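Local structure of aldehyde dehydrogenase (Staphylococcus aureus, 6K10) at residues Q249-P254 with K369-Y374; I239-F244 with T400-A405; G219-V224 with E342-P347; Y256-E261 with I361-Q366. The protein catalyses the NAD-dependent oxidation of 4,4'-diaponeurosporen-4-al to 4,4'-diaponeurosporenoic acid, a step in making the protective yellow-orange carotenoid staphyloxanthin. The protein carries 1 engineered substitution. One frame throughout, in Å; residues are numbered along the deposited sequence.

Contact 1 of 4, residues Q249-P254 with K369-Y374; sequences QTSVAP and KPLSLY. Engineered in segment 249-254: Ser251 (natural residue Cys).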
loop_
_atom_site.group_PDB
_atom_site.type_symbol
_atom_site.label_atom_id
_atom_site.label_comp_id
_atom_site.label_asym_id
_atom_site.label_seq_id
_atom_site.Cartn_x
_atom_site.Cartn_y
_atom_site.Cartn_z
ATOM N N GLN A 249 5.889 3.898 -27.104
ATOM C CA GLN A 249 5.344 2.775 -26.343
ATOM C C GLN A 249 5.810 2.871 -24.887
ATOM O O GLN A 249 6.599 2.070 -24.385
ATOM C CB GLN A 249 5.746 1.461 -27.001
ATOM C CG GLN A 249 5.307 1.404 -28.464
ATOM C CD GLN A 249 5.907 0.247 -29.234
ATOM O OE1 GLN A 249 5.209 -0.700 -29.598
ATOM N NE2 GLN A 249 7.206 0.325 -29.504
ATOM N N THR A 250 5.287 3.891 -24.209
ATOM C CA THR A 250 5.662 4.205 -22.838
ATOM C C THR A 250 4.429 4.674 -22.081
ATOM O O THR A 250 3.643 5.474 -22.595
ATOM C CB THR A 250 6.749 5.288 -22.792
ATOM O OG1 THR A 250 7.825 4.922 -23.664
ATOM C CG2 THR A 250 7.286 5.456 -21.379
ATOM N N SER A 251 4.266 4.170 -20.855
ATOM C CA SER A 251 3.093 4.533 -20.070
ATOM C C SER A 251 3.128 5.986 -19.615
ATOM O O SER A 251 2.071 6.567 -19.348
ATOM C CB SER A 251 2.960 3.597 -18.869
ATOM O OG SER A 251 4.072 3.719 -18.001
ATOM N N VAL A 252 4.309 6.589 -19.533
ATOM C CA VAL A 252 4.438 7.990 -19.154
ATOM C C VAL A 252 4.832 8.851 -20.354
ATOM O O VAL A 252 5.250 9.995 -20.188
ATOM C CB VAL A 252 5.421 8.166 -17.985
ATOM C CG1 VAL A 252 4.962 7.350 -16.779
ATOM C CG2 VAL A 252 6.814 7.755 -18.399
ATOM N N ALA A 253 4.702 8.316 -21.563
ATOM C CA ALA A 253 4.912 9.129 -22.746
ATOM C C ALA A 253 3.815 10.184 -22.854
ATOM O O ALA A 253 2.660 9.926 -22.504
ATOM C CB ALA A 253 4.917 8.266 -24.003
ATOM N N PRO A 254 4.151 11.384 -23.317
ATOM C CA PRO A 254 3.106 12.352 -23.671
ATOM C C PRO A 254 2.073 11.711 -24.582
ATOM O O PRO A 254 2.380 11.307 -25.707
ATOM C CB PRO A 254 3.890 13.455 -24.388
ATOM C CG PRO A 254 5.222 13.424 -23.714
ATOM C CD PRO A 254 5.501 11.955 -23.480
ATOM N N LYS A 369 -7.563 9.723 -13.855
ATOM C CA LYS A 369 -6.289 10.238 -13.376
ATOM C C LYS A 369 -5.141 9.550 -14.106
ATOM O O LYS A 369 -5.006 8.321 -14.015
ATOM C CB LYS A 369 -6.164 10.031 -11.870
ATOM C CG LYS A 369 -7.265 10.703 -11.066
ATOM C CD LYS A 369 -7.144 10.397 -9.585
ATOM C CE LYS A 369 -8.162 11.184 -8.774
ATOM N NZ LYS A 369 -8.145 10.785 -7.340
ATOM N N PRO A 370 -4.308 10.285 -14.835
ATOM C CA PRO A 370 -3.282 9.646 -15.658
ATOM C C PRO A 370 -2.036 9.300 -14.854
ATOM O O PRO A 370 -1.780 9.843 -13.778
ATOM C CB PRO A 370 -2.977 10.710 -16.717
ATOM C CG PRO A 370 -3.219 12.000 -16.003
ATOM C CD PRO A 370 -4.318 11.750 -14.995
ATOM N N LEU A 371 -1.257 8.368 -15.411
ATOM C CA LEU A 371 -0.018 7.952 -14.762
ATOM C C LEU A 371 0.968 9.104 -14.671
ATOM O O LEU A 371 1.704 9.225 -13.686
ATOM C CB LEU A 371 0.603 6.776 -15.515
ATOM C CG LEU A 371 1.899 6.193 -14.945
ATOM C CD1 LEU A 371 1.823 6.030 -13.441
ATOM C CD2 LEU A 371 2.193 4.862 -15.598
ATOM N N SER A 372 1.005 9.960 -15.687
ATOM C CA SER A 372 1.891 11.108 -15.649
ATOM C C SER A 372 1.178 12.335 -16.195
ATOM O O SER A 372 0.183 12.237 -16.915
ATOM C CB SER A 372 3.194 10.849 -16.418
ATOM O OG SER A 372 2.968 10.767 -17.807
ATOM N N LEU A 373 1.693 13.500 -15.810
ATOM C CA LEU A 373 1.245 14.777 -16.344
ATOM C C LEU A 373 2.453 15.689 -16.472
ATOM O O LEU A 373 3.338 15.677 -15.614
ATOM C CB LEU A 373 0.180 15.434 -15.458
ATOM C CG LEU A 373 -0.370 16.796 -15.915
ATOM C CD1 LEU A 373 -1.851 16.924 -15.596
ATOM C CD2 LEU A 373 0.407 17.946 -15.281
ATOM N N TYR A 374 2.478 16.483 -17.538
ATOM C CA TYR A 374 3.565 17.417 -17.779
ATOM C C TYR A 374 3.002 18.803 -18.040
ATOM O O TYR A 374 1.968 18.954 -18.694
ATOM C CB TYR A 374 4.435 16.956 -18.949
ATOM C CG TYR A 374 4.870 15.513 -18.820
ATOM C CD1 TYR A 374 5.854 15.147 -17.916
ATOM C CD2 TYR A 374 4.280 14.515 -19.591
ATOM C CE1 TYR A 374 6.250 13.826 -17.780
ATOM C CE2 TYR A 374 4.673 13.194 -19.465
ATOM C CZ TYR A 374 5.656 12.855 -18.562
ATOM O OH TYR A 374 6.043 11.540 -18.442
#
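The type I turn Thr250-Ala253 runs beside 371-374, which leads into strand 372-376, the end-to-end directions of 251-254 and 371-374 differing by 21° and the CA atoms of Val252 and Ser372 standing 5.3 Å apart. Val252 O is the focus of the contact. Tyr374, with CG anti to its carbonyl carbon, extends its ring so that OH meets Val252 O at a very short 2.5 Å. The hydroxyl lies in the carbonyl plane, on a lone pair, with a C=O...O angle of 142°, and the oxygen sits at the edge of the ring. Ser372 OG is a weak partner at 3.4 Å from Val252 O; it is also hydrogen-bonded to Ser222 OG. On the apolar side the Val252 and Leu371 side chains cross obliquely, Val252 CG1 3.8 Å from Leu371 CG. Leu371 CD2 touches Ser251 OG at 3.3 Å; this serine is engineered, at the predicted catalytic position that is naturally cysteine. The turn thus holds the active-site loop, between helix 232-244 and strand 256-260, against strand 372-376, which pairs with strand 223-226 through a backbone bond between Tyr374 and Pro223.

Contact 2 of 4, residues I239-F244 with T400-A405; sequences ICFGKF and TLMHLA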
loop_
_atom_site.group_PDB
_atom_site.type_symbol
_atom_site.label_atom_id
_atom_site.label_comp_id
_atom_site.label_asym_id
_atom_site.label_seq_id
_atom_site.Cartn_x
_atom_site.Cartn_y
_atom_site.Cartn_z
ATOM N N ILE A 239 9.536 17.342 -25.020
ATOM C CA ILE A 239 8.341 16.573 -25.362
ATOM C C ILE A 239 8.696 15.443 -26.324
ATOM O O ILE A 239 8.328 14.281 -26.108
ATOM C CB ILE A 239 7.250 17.490 -25.958
ATOM C CG1 ILE A 239 6.593 18.337 -24.867
ATOM C CG2 ILE A 239 6.191 16.665 -26.686
ATOM C CD1 ILE A 239 5.836 19.551 -25.397
ATOM N N CYS A 240 9.422 15.768 -27.400
ATOM C CA CYS A 240 9.787 14.748 -28.383
ATOM C C CYS A 240 10.663 13.668 -27.764
ATOM O O CYS A 240 10.546 12.489 -28.113
ATOM C CB CYS A 240 10.498 15.396 -29.573
ATOM S SG CYS A 240 9.427 16.317 -30.700
ATOM N N PHE A 241 11.552 14.058 -26.848
ATOM C CA PHE A 241 12.376 13.090 -26.136
ATOM C C PHE A 241 11.515 12.062 -25.406
ATOM O O PHE A 241 11.716 10.850 -25.544
ATOM C CB PHE A 241 13.298 13.818 -25.152
ATOM C CG PHE A 241 14.001 12.899 -24.193
ATOM C CD1 PHE A 241 15.117 12.185 -24.587
ATOM C CD2 PHE A 241 13.548 12.754 -22.894
ATOM C CE1 PHE A 241 15.764 11.344 -23.704
ATOM C CE2 PHE A 241 14.192 11.914 -22.010
ATOM C CZ PHE A 241 15.301 11.207 -22.414
ATOM N N GLY A 242 10.544 12.532 -24.620
ATOM C CA GLY A 242 9.690 11.625 -23.875
ATOM C C GLY A 242 8.643 10.926 -24.718
ATOM O O GLY A 242 8.192 9.837 -24.349
ATOM N N LYS A 243 8.255 11.521 -25.845
ATOM C CA LYS A 243 7.202 10.954 -26.676
ATOM C C LYS A 243 7.717 9.886 -27.633
ATOM O O LYS A 243 7.096 8.829 -27.763
ATOM C CB LYS A 243 6.501 12.059 -27.474
ATOM C CG LYS A 243 5.546 11.547 -28.545
ATOM C CD LYS A 243 4.443 10.702 -27.926
ATOM C CE LYS A 243 3.287 10.484 -28.886
ATOM N NZ LYS A 243 2.132 9.829 -28.201
ATOM N N PHE A 244 8.840 10.126 -28.303
ATOM C CA PHE A 244 9.264 9.264 -29.397
ATOM C C PHE A 244 10.396 8.319 -29.021
ATOM O O PHE A 244 10.825 7.520 -29.860
ATOM C CB PHE A 244 9.627 10.130 -30.603
ATOM C CG PHE A 244 8.449 10.885 -31.139
ATOM C CD1 PHE A 244 7.435 10.213 -31.802
ATOM C CD2 PHE A 244 8.315 12.244 -30.920
ATOM C CE1 PHE A 244 6.325 10.890 -32.270
ATOM C CE2 PHE A 244 7.208 12.929 -31.388
ATOM C CZ PHE A 244 6.213 12.250 -32.065
ATOM N N THR A 400 9.743 15.988 -19.629
ATOM C CA THR A 400 8.911 14.793 -19.694
ATOM C C THR A 400 9.765 13.569 -19.395
ATOM O O THR A 400 10.979 13.571 -19.619
ATOM C CB THR A 400 8.208 14.604 -21.059
ATOM O OG1 THR A 400 9.159 14.204 -22.053
ATOM C CG2 THR A 400 7.495 15.880 -21.512
ATOM N N LEU A 401 9.112 12.540 -18.847
ATOM C CA LEU A 401 9.664 11.197 -18.671
ATOM C C LEU A 401 10.712 11.086 -17.565
ATOM O O LEU A 401 10.743 10.081 -16.848
ATOM C CB LEU A 401 10.239 10.685 -19.999
ATOM C CG LEU A 401 10.984 9.347 -20.010
ATOM C CD1 LEU A 401 10.024 8.184 -19.819
ATOM C CD2 LEU A 401 11.753 9.185 -21.308
ATOM N N MET A 402 11.560 12.106 -17.396
ATOM C CA MET A 402 12.747 11.966 -16.553
ATOM C C MET A 402 12.449 11.852 -15.060
ATOM O O MET A 402 13.374 11.559 -14.294
ATOM C CB MET A 402 13.707 13.135 -16.788
ATOM C CG MET A 402 14.351 13.145 -18.167
ATOM S SD MET A 402 15.039 11.541 -18.634
ATOM C CE MET A 402 16.505 11.468 -17.606
ATOM N N HIS A 403 11.207 12.064 -14.616
ATOM C CA HIS A 403 10.927 11.867 -13.196
ATOM C C HIS A 403 11.032 10.400 -12.793
ATOM O O HIS A 403 11.121 10.102 -11.597
ATOM C CB HIS A 403 9.549 12.431 -12.827
ATOM C CG HIS A 403 8.401 11.761 -13.517
ATOM N ND1 HIS A 403 8.245 11.768 -14.887
ATOM C CD2 HIS A 403 7.340 11.080 -13.021
ATOM C CE1 HIS A 403 7.142 11.114 -15.205
ATOM N NE2 HIS A 403 6.575 10.685 -14.093
ATOM N N LEU A 404 11.041 9.484 -13.765
ATOM C CA LEU A 404 11.297 8.074 -13.498
ATOM C C LEU A 404 12.775 7.776 -13.289
ATOM O O LEU A 404 13.111 6.705 -12.775
ATOM C CB LEU A 404 10.774 7.211 -14.651
ATOM C CG LEU A 404 9.305 6.779 -14.660
ATOM C CD1 LEU A 404 8.376 7.976 -14.663
ATOM C CD2 LEU A 404 9.023 5.888 -15.863
ATOM N N ALA A 405 13.659 8.690 -13.681
ATOM C CA ALA A 405 15.092 8.433 -13.663
ATOM C C ALA A 405 15.742 8.748 -12.325
ATOM O O ALA A 405 16.925 8.444 -12.143
ATOM C CB ALA A 405 15.785 9.231 -14.770
#
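Lys243 NZ is the best-held polar atom of the two segments, gripped by three hydrogen bonds, to the carbonyl oxygens of Pro254, Gly346 and Ile348. Thr400 OG1 has one clear bond, to Arg238 O just before 239-244. The torsion that places OG1 between the backbone N and the carbonyl carbon (chi1 73°) also sets it 3.2 Å from CA of Gly242. That approach depends on the helix presenting no side chain at Gly242, where the backbones come nearest, the CA atoms of Gly242 and Leu401 being 5.2 Å apart. CG2 of Thr400, anti to the carbonyl carbon, lies 4.0 Å from CA of Ile239. Helix 232-244 is the connection of a beta-alpha-beta crossover in the catalytic domain, joining the adjacent parallel strands 223-226 and 256-260, so 400-405, on the loop after strand 394-397, packs against a crossover helix. Phe241, CG anti to the backbone N (chi1 169°), carries the far edge of its ring to Leu401 and Met402. The Met402 chain, bent at chi2 and chi3, brings SD to that edge in a Met-aromatic contact: SD is 3.5 Å from CE2 of Phe241 and 4.7 Å from the ring centroid, 75° off the normal. Leu401 crosses Phe241 at about a right angle, CD2 3.7 Å from CE2 of Phe241. In the second subunit, His449 packs on Phe241 and Ile438 on Met402.

Contact 3 of 4, residues G219-V224 with E342-P347; sequences GGKSPV and EEIFGP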
loop_
_atom_site.group_PDB
_atom_site.type_symbol
_atom_site.label_atom_id
_atom_site.label_comp_id
_atom_site.label_asym_id
_atom_site.label_seq_id
_atom_site.Cartn_x
_atom_site.Cartn_y
_atom_site.Cartn_z
ATOM N N GLY A 219 -2.391 2.453 -16.861
ATOM C CA GLY A 219 -2.295 3.342 -17.996
ATOM C C GLY A 219 -3.231 4.537 -17.891
ATOM O O GLY A 219 -3.597 4.991 -16.805
ATOM N N GLY A 220 -3.602 5.047 -19.054
ATOM C CA GLY A 220 -4.328 6.286 -19.195
ATOM C C GLY A 220 -3.702 7.106 -20.302
ATOM O O GLY A 220 -2.858 6.619 -21.053
ATOM N N LYS A 221 -4.116 8.364 -20.402
ATOM C CA LYS A 221 -3.614 9.275 -21.431
ATOM C C LYS A 221 -2.937 10.442 -20.716
ATOM O O LYS A 221 -3.612 11.322 -20.171
ATOM C CB LYS A 221 -4.746 9.724 -22.354
ATOM C CG LYS A 221 -5.374 8.570 -23.146
ATOM C CD LYS A 221 -6.632 8.991 -23.898
ATOM C CE LYS A 221 -6.320 9.953 -25.028
ATOM N NZ LYS A 221 -5.509 9.314 -26.103
ATOM N N SER A 222 -1.604 10.439 -20.710
ATOM C CA SER A 222 -0.836 11.446 -19.985
ATOM C C SER A 222 -0.859 12.773 -20.737
ATOM O O SER A 222 -0.387 12.830 -21.875
ATOM C CB SER A 222 0.601 10.976 -19.789
ATOM O OG SER A 222 0.665 9.771 -19.041
ATOM N N PRO A 223 -1.383 13.846 -20.150
ATOM C CA PRO A 223 -1.438 15.128 -20.856
ATOM C C PRO A 223 -0.180 15.959 -20.689
ATOM O O PRO A 223 0.500 15.906 -19.667
ATOM C CB PRO A 223 -2.636 15.827 -20.198
ATOM C CG PRO A 223 -2.640 15.307 -18.799
ATOM C CD PRO A 223 -2.086 13.897 -18.854
ATOM N N VAL A 224 0.127 16.729 -21.727
ATOM C CA VAL A 224 1.126 17.790 -21.658
ATOM C C VAL A 224 0.385 19.105 -21.833
ATOM O O VAL A 224 -0.307 19.299 -22.839
ATOM C CB VAL A 224 2.221 17.634 -22.728
ATOM C CG1 VAL A 224 3.216 18.795 -22.666
ATOM C CG2 VAL A 224 2.931 16.307 -22.576
ATOM N N GLU A 342 -8.534 6.431 -26.752
ATOM C CA GLU A 342 -7.739 5.314 -26.265
ATOM C C GLU A 342 -6.326 5.789 -25.962
ATOM O O GLU A 342 -5.852 6.777 -26.531
ATOM C CB GLU A 342 -7.700 4.163 -27.287
ATOM C CG GLU A 342 -6.989 4.506 -28.595
ATOM C CD GLU A 342 -6.828 3.308 -29.517
ATOM O OE1 GLU A 342 -7.713 3.093 -30.375
ATOM O OE2 GLU A 342 -5.818 2.581 -29.391
ATOM N N GLU A 343 -5.663 5.086 -25.045
ATOM C CA GLU A 343 -4.240 5.308 -24.831
ATOM C C GLU A 343 -3.490 4.981 -26.114
ATOM O O GLU A 343 -3.566 3.856 -26.618
ATOM C CB GLU A 343 -3.732 4.453 -23.670
ATOM C CG GLU A 343 -2.240 4.611 -23.379
ATOM C CD GLU A 343 -1.820 3.956 -22.073
ATOM O OE1 GLU A 343 -2.668 3.304 -21.428
ATOM O OE2 GLU A 343 -0.640 4.101 -21.685
ATOM N N ILE A 344 -2.780 5.971 -26.652
ATOM C CA ILE A 344 -2.186 5.825 -27.978
ATOM C C ILE A 344 -1.083 4.775 -27.961
ATOM O O ILE A 344 -1.065 3.862 -28.797
ATOM C CB ILE A 344 -1.673 7.185 -28.479
ATOM C CG1 ILE A 344 -2.835 8.176 -28.534
ATOM C CG2 ILE A 344 -1.012 7.043 -29.838
ATOM C CD1 ILE A 344 -2.412 9.585 -28.786
ATOM N N PHE A 345 -0.156 4.884 -27.010
ATOM C CA PHE A 345 0.951 3.941 -26.866
ATOM C C PHE A 345 1.689 3.770 -28.192
ATOM O O PHE A 345 1.985 2.659 -28.637
ATOM C CB PHE A 345 0.454 2.597 -26.329
ATOM C CG PHE A 345 1.301 2.031 -25.226
ATOM C CD1 PHE A 345 1.269 2.587 -23.957
ATOM C CD2 PHE A 345 2.118 0.937 -25.452
ATOM C CE1 PHE A 345 2.044 2.066 -22.936
ATOM C CE2 PHE A 345 2.896 0.411 -24.435
ATOM C CZ PHE A 345 2.859 0.977 -23.176
ATOM N N GLY A 346 1.964 4.900 -28.837
ATOM C CA GLY A 346 2.605 4.919 -30.128
ATOM C C GLY A 346 3.021 6.323 -30.518
ATOM O O GLY A 346 2.757 7.292 -29.800
ATOM N N PRO A 347 3.671 6.463 -31.680
ATOM C CA PRO A 347 4.271 7.741 -32.083
ATOM C C PRO A 347 3.300 8.678 -32.802
ATOM O O PRO A 347 3.638 9.289 -33.823
ATOM C CB PRO A 347 5.409 7.303 -32.998
ATOM C CG PRO A 347 4.860 6.077 -33.667
ATOM C CD PRO A 347 3.948 5.400 -32.665
#
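Two donors of segment 219-224 are met by acceptors of 342-347, one from the backbone and one from a lysine tip. Gly220 N gives a nearly straight bond to Glu343 OE1, 3.1 Å long with an N-H...O angle of 171°. It comes from above the carboxylate plane, 68° out of it. Glu343 reaches this point with CG anti to the backbone N and the chain extended beyond. The same chain runs past the Gly220 carbonyl, whose O lies 3.0 Å from Glu343 CD; Gly220 O and Glu343 OE1, 3.3 Å apart, are both acceptors and do not bond. The ammonium of Lys221 is well satisfied. Its chain bends at chi3 and chi4, so that NZ lies 2.6 Å from Glu342 O, above the carbonyl plane by 40°, and CG packs 3.8 Å from CA of Glu343. NZ also forms a salt bridge to Asp255 OD1 and a hydrogen bond to Ile339 O, making three partners. Asp255 OD2 accepts from Ile344 N, and the Glu342 carboxylate turns instead to Arg300. The segments hold two family signatures, Gly-Gly-Lys-Ser-Pro just after the predicted active-site Glu217, and Glu-Ile-Phe-Gly-Pro, which in the family lines the cofactor side of the active site, consistent with such a place here. For Glu343 the straight N-H bond would stabilise the charge while the nearby carbonyl oxygen would oppose it, so no net shift follows; Lys221, with one carboxylate and two carbonyl acceptors, probably stays protonated.

Contact 4 of 4, residues Y256-E261 with I361-Q366; sequences YILVHE and IAFIHQ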
loop_
_atom_site.group_PDB
_atom_site.type_symbol
_atom_site.label_atom_id
_atom_site.label_comp_id
_atom_site.label_asym_id
_atom_site.label_seq_id
_atom_site.Cartn_x
_atom_site.Cartn_y
_atom_site.Cartn_z
ATOM N N TYR A 256 -1.154 13.247 -25.312
ATOM C CA TYR A 256 -1.702 14.343 -26.099
ATOM C C TYR A 256 -1.248 15.667 -25.509
ATOM O O TYR A 256 -0.775 15.733 -24.374
ATOM C CB TYR A 256 -3.239 14.269 -26.175
ATOM C CG TYR A 256 -3.928 14.413 -24.833
ATOM C CD1 TYR A 256 -4.187 13.302 -24.041
ATOM C CD2 TYR A 256 -4.338 15.659 -24.366
ATOM C CE1 TYR A 256 -4.817 13.421 -22.820
ATOM C CE2 TYR A 256 -4.973 15.790 -23.141
ATOM C CZ TYR A 256 -5.211 14.667 -22.372
ATOM O OH TYR A 256 -5.842 14.787 -21.154
ATOM N N ILE A 257 -1.414 16.729 -26.293
ATOM C CA ILE A 257 -0.980 18.068 -25.915
ATOM C C ILE A 257 -2.199 18.980 -25.821
ATOM O O ILE A 257 -3.051 18.982 -26.716
ATOM C CB ILE A 257 0.051 18.632 -26.911
ATOM C CG1 ILE A 257 1.274 17.713 -26.989
ATOM C CG2 ILE A 257 0.449 20.066 -26.534
ATOM C CD1 ILE A 257 2.480 18.304 -27.722
ATOM N N LEU A 258 -2.289 19.727 -24.725
ATOM C CA LEU A 258 -3.194 20.862 -24.581
ATOM C C LEU A 258 -2.312 22.100 -24.612
ATOM O O LEU A 258 -1.575 22.359 -23.654
ATOM C CB LEU A 258 -3.986 20.779 -23.277
ATOM C CG LEU A 258 -5.095 19.735 -23.186
ATOM C CD1 LEU A 258 -5.466 19.520 -21.733
ATOM C CD2 LEU A 258 -6.320 20.145 -23.997
ATOM N N VAL A 259 -2.355 22.840 -25.720
ATOM C CA VAL A 259 -1.512 24.015 -25.907
ATOM C C VAL A 259 -2.399 25.249 -25.991
ATOM O O VAL A 259 -3.484 25.205 -26.578
ATOM C CB VAL A 259 -0.615 23.888 -27.162
ATOM C CG1 VAL A 259 -1.443 23.791 -28.444
ATOM C CG2 VAL A 259 0.378 25.046 -27.244
ATOM N N HIS A 260 -1.946 26.343 -25.383
ATOM C CA HIS A 260 -2.693 27.586 -25.482
ATOM C C HIS A 260 -2.760 28.039 -26.935
ATOM O O HIS A 260 -1.783 27.935 -27.683
ATOM C CB HIS A 260 -2.058 28.674 -24.615
ATOM C CG HIS A 260 -2.904 29.904 -24.493
ATOM N ND1 HIS A 260 -2.847 30.940 -25.401
ATOM C CD2 HIS A 260 -3.846 30.252 -23.584
ATOM C CE1 HIS A 260 -3.707 31.880 -25.049
ATOM N NE2 HIS A 260 -4.327 31.485 -23.950
ATOM N N GLU A 261 -3.937 28.523 -27.331
ATOM C CA GLU A 261 -4.227 28.985 -28.685
ATOM C C GLU A 261 -3.115 29.844 -29.275
ATOM O O GLU A 261 -2.758 29.693 -30.447
ATOM C CB GLU A 261 -5.530 29.784 -28.677
ATOM C CG GLU A 261 -6.701 29.124 -29.361
ATOM C CD GLU A 261 -8.003 29.825 -29.031
ATOM O OE1 GLU A 261 -7.952 31.004 -28.622
ATOM O OE2 GLU A 261 -9.074 29.203 -29.178
ATOM N N ILE A 361 -7.499 22.389 -17.294
ATOM C CA ILE A 361 -7.664 21.630 -16.055
ATOM C C ILE A 361 -8.992 20.883 -16.053
ATOM O O ILE A 361 -9.060 19.703 -15.681
ATOM C CB ILE A 361 -7.530 22.572 -14.838
ATOM C CG1 ILE A 361 -6.069 22.995 -14.655
ATOM C CG2 ILE A 361 -8.096 21.931 -13.572
ATOM C CD1 ILE A 361 -5.850 24.011 -13.542
ATOM N N ALA A 362 -10.069 21.556 -16.473
ATOM C CA ALA A 362 -11.367 20.896 -16.568
ATOM C C ALA A 362 -11.325 19.709 -17.524
ATOM O O ALA A 362 -11.851 18.634 -17.214
ATOM C CB ALA A 362 -12.427 21.901 -17.015
ATOM N N PHE A 363 -10.701 19.890 -18.692
ATOM C CA PHE A 363 -10.556 18.804 -19.658
ATOM C C PHE A 363 -9.882 17.592 -19.026
ATOM O O PHE A 363 -10.365 16.460 -19.148
ATOM C CB PHE A 363 -9.758 19.299 -20.868
ATOM C CG PHE A 363 -9.707 18.317 -22.015
ATOM C CD1 PHE A 363 -8.768 17.294 -22.039
ATOM C CD2 PHE A 363 -10.583 18.433 -23.082
ATOM C CE1 PHE A 363 -8.719 16.402 -23.093
ATOM C CE2 PHE A 363 -10.536 17.543 -24.140
ATOM C CZ PHE A 363 -9.603 16.527 -24.146
ATOM N N ILE A 364 -8.757 17.814 -18.344
ATOM C CA ILE A 364 -8.002 16.708 -17.759
ATOM C C ILE A 364 -8.768 16.083 -16.597
ATOM O O ILE A 364 -8.770 14.856 -16.426
ATOM C CB ILE A 364 -6.599 17.192 -17.332
ATOM C CG1 ILE A 364 -5.811 17.666 -18.553
ATOM C CG2 ILE A 364 -5.839 16.104 -16.574
ATOM C CD1 ILE A 364 -4.598 18.519 -18.215
ATOM N N HIS A 365 -9.443 16.907 -15.791
ATOM C CA HIS A 365 -10.166 16.387 -14.638
ATOM C C HIS A 365 -11.402 15.584 -15.033
ATOM O O HIS A 365 -11.898 14.797 -14.218
ATOM C CB HIS A 365 -10.559 17.538 -13.707
ATOM C CG HIS A 365 -10.836 17.109 -12.299
ATOM N ND1 HIS A 365 -12.013 16.499 -11.923
ATOM C CD2 HIS A 365 -10.080 17.190 -11.178
ATOM C CE1 HIS A 365 -11.973 16.230 -10.630
ATOM N NE2 HIS A 365 -10.810 16.638 -10.154
ATOM N N GLN A 366 -11.908 15.755 -16.257
ATOM C CA GLN A 366 -13.044 14.964 -16.722
ATOM C C GLN A 366 -12.666 13.532 -17.072
ATOM O O GLN A 366 -13.563 12.699 -17.246
ATOM C CB GLN A 366 -13.690 15.619 -17.944
ATOM C CG GLN A 366 -14.432 16.906 -17.655
ATOM C CD GLN A 366 -15.373 17.294 -18.776
ATOM O OE1 GLN A 366 -15.053 17.132 -19.954
ATOM N NE2 GLN A 366 -16.540 17.814 -18.415
#
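Helix 357-365 is the connection of a beta-alpha-beta crossover from strand 348-354 to the parallel strand 372-376, and on its way it passes over strands 256-260 and 223-226, as expected of the Rossmann-like catalytic domain. Its axis lies 10.7 Å from that of strand 256-260 and is nearly antiparallel to it, at 161°. Leu258, on the helix-facing side of the strand, enters this layer. Its CB bond points toward the helix, and CG, anti to the carbonyl carbon, sits at the edge of the Tyr256 ring, in its plane. There the chain forks. The Leu258 and Ile364 side chains slide past each other in opposite directions, with Leu258 CD1 3.7 Å from Ile364 CG1; CD1 also touches Phe363 CD1 at 4.0 Å. Branch CD2 takes the Phe363 ring from above, 4.2 Å over one face and offset toward the rim. Ile364 is held in turn by strand 223-226, where it touches Pro223 and Ile225, so the helix spans two adjacent strands. Ile257 and Val259, on the other side of strand 256-260, pack on helix 264-279, which gives the sheet a helix layer on each face. Tyr256 approaches Phe363 tip to tip, an oblique aromatic pair with centroids 5.9 Å apart and planes at 64°. Its ring comes up from a crowded first torsion, CG between the backbone N and the carbonyl carbon. At the very tip, Tyr256 OH lies in the plane of the Phe363 ring at its edge, 3.8 Å from CE1.

How the contacts relate
Contacts 1 and 3 lie closest, their centres about 6 Å apart, and together frame the predicted active site: the Leu371 side chain is about 4 Å from that of Glu217, and the Glu343 side chain about 5 Å from that of engineered Ser251. Contact 2, centred about 9 Å from contact 1, joins both through Lys243, whose NZ is 2.9 Å from Pro254 O and 3.1 Å from Gly346 O. Tyr374 OH also lies 3.3 Å from Leu401 N, probably a hydrogen bond between contacts 1 and 2. Contact 4 is away from these sites but belongs to the same sheet, with Val224 O of contact 3 2.8 Å from Leu258 N.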